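Local coordinates for argonaute protein (Marinitoga piezophila, PDB 5I4A) that uses short 5'-OH RNA guides to bind complementary target DNA or RNA and cleave it, and may defend the cell against mobile genetic elements, at residues A[563-566]-A[567-570]. Numbering follows the deposited sequence.
Sequences KLDE and NTYI
D565 and T568 join the two strands beside a tight beta-hairpin turn through E566 and N567. CG of D565 sits between its own backbone N and carbonyl carbon (chi1 59°), which brings OD1 back over the turn. There OD1 accepts two bonds: from N567 N at 2.9 Å, nearly in line with the C-O bond, and from T568 OG1 at 2.8 Å, on the syn side but 28° out of the carboxylate plane. With an alanine here, N567 N and the T568 hydroxyl would probably lose their shared acceptor, and S141 N its bond to OD2. T568 O also takes two donors, L564 N at 2.9 Å and the longer D565 N. The tight apolar part is L564 against I570, with CD1 to CD1 at 3.6 Å; L6, I140 and I551 line it further. The stem of K563 is packed too, its CG making a CH-pi contact over one face of the buried Y569 ring, 4.3 Å from the centroid. Beyond the ring the contact turns to solvent. K563 NZ reaches E566 OE1 at 3.2 Å in a salt bridge, and water 2 links E566 O to Y569 OH. The hairpin lies in the sheet of the RNase H-fold PIWI domain, between strand 582-589 and strand 264-266 of linker L2, with helix 595-605 packed on Y569.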
loop_
_atom_site.group_PDB
_atom_site.type_symbol
_atom_site.label_atom_id
_atom_site.label_comp_id
_atom_site.label_asym_id
_atom_site.label_seq_id
_atom_site.Cartn_x
_atom_site.Cartn_y
_atom_site.Cartn_z
ATOM N N LYS A 563 -2.742 11.989 17.199
ATOM C CA LYS A 563 -2.510 11.026 18.266
ATOM C C LYS A 563 -3.829 10.371 18.649
ATOM O O LYS A 563 -4.785 11.060 19.018
ATOM C CB LYS A 563 -1.876 11.704 19.479
ATOM C CG LYS A 563 -1.898 10.863 20.743
ATOM C CD LYS A 563 -0.709 11.198 21.622
ATOM C CE LYS A 563 -1.046 11.098 23.096
ATOM N NZ LYS A 563 0.149 11.378 23.939
ATOM N N LEU A 564 -3.881 9.043 18.556
ATOM C CA LEU A 564 -5.028 8.285 19.041
ATOM C C LEU A 564 -4.907 7.985 20.530
ATOM O O LEU A 564 -5.801 8.326 21.311
ATOM C CB LEU A 564 -5.169 6.984 18.249
ATOM C CG LEU A 564 -5.381 7.148 16.749
ATOM C CD1 LEU A 564 -5.493 5.781 16.096
ATOM C CD2 LEU A 564 -6.618 7.990 16.473
ATOM N N ASP A 565 -3.816 7.340 20.931
ATOM C CA ASP A 565 -3.508 7.128 22.338
ATOM C C ASP A 565 -2.000 7.242 22.514
ATOM O O ASP A 565 -1.288 7.729 21.629
ATOM C CB ASP A 565 -4.057 5.782 22.835
ATOM C CG ASP A 565 -3.500 4.590 22.073
ATOM O OD1 ASP A 565 -2.269 4.507 21.873
ATOM O OD2 ASP A 565 -4.303 3.720 21.679
ATOM N N GLU A 566 -1.508 6.756 23.654
ATOM C CA GLU A 566 -0.118 6.987 24.020
ATOM C C GLU A 566 0.850 6.327 23.046
ATOM O O GLU A 566 1.962 6.829 22.841
ATOM C CB GLU A 566 0.129 6.488 25.445
ATOM C CG GLU A 566 1.353 7.088 26.121
ATOM C CD GLU A 566 1.246 8.593 26.330
ATOM O OE1 GLU A 566 0.140 9.156 26.173
ATOM O OE2 GLU A 566 2.279 9.215 26.657
ATOM N N ASN A 567 0.449 5.218 22.426
ATOM C CA ASN A 567 1.343 4.445 21.573
ATOM C C ASN A 567 0.863 4.341 20.131
ATOM O O ASN A 567 1.472 3.608 19.344
ATOM C CB ASN A 567 1.540 3.042 22.153
ATOM C CG ASN A 567 2.523 3.020 23.305
ATOM O OD1 ASN A 567 2.247 3.542 24.385
ATOM N ND2 ASN A 567 3.679 2.405 23.082
ATOM N N THR A 568 -0.201 5.047 19.754
ATOM C CA THR A 568 -0.795 4.893 18.430
ATOM C C THR A 568 -1.039 6.263 17.818
ATOM O O THR A 568 -1.750 7.089 18.402
ATOM C CB THR A 568 -2.100 4.098 18.504
ATOM O OG1 THR A 568 -1.953 3.043 19.462
ATOM C CG2 THR A 568 -2.422 3.482 17.153
ATOM N N TYR A 569 -0.459 6.496 16.642
ATOM C CA TYR A 569 -0.629 7.739 15.904
ATOM C C TYR A 569 -1.068 7.433 14.478
ATOM O O TYR A 569 -0.936 6.309 13.989
ATOM C CB TYR A 569 0.665 8.567 15.861
ATOM C CG TYR A 569 1.097 9.164 17.182
ATOM C CD1 TYR A 569 1.583 8.359 18.202
ATOM C CD2 TYR A 569 1.046 10.536 17.397
ATOM C CE1 TYR A 569 1.989 8.900 19.406
ATOM C CE2 TYR A 569 1.454 11.087 18.600
ATOM C CZ TYR A 569 1.925 10.263 19.599
ATOM O OH TYR A 569 2.332 10.805 20.796
ATOM N N ILE A 570 -1.592 8.461 13.814
ATOM C CA ILE A 570 -1.935 8.403 12.399
ATOM C C ILE A 570 -1.398 9.658 11.739
ATOM O O ILE A 570 -1.657 10.769 12.213
ATOM C CB ILE A 570 -3.455 8.308 12.164
ATOM C CG1 ILE A 570 -4.062 7.160 12.955
ATOM C CG2 ILE A 570 -3.758 8.134 10.682
ATOM C CD1 ILE A 570 -5.550 7.054 12.770
HETATM O O HOH W 1 1.908 13.343 22.909
HETATM O O HOH W 2 2.735 9.257 22.951
#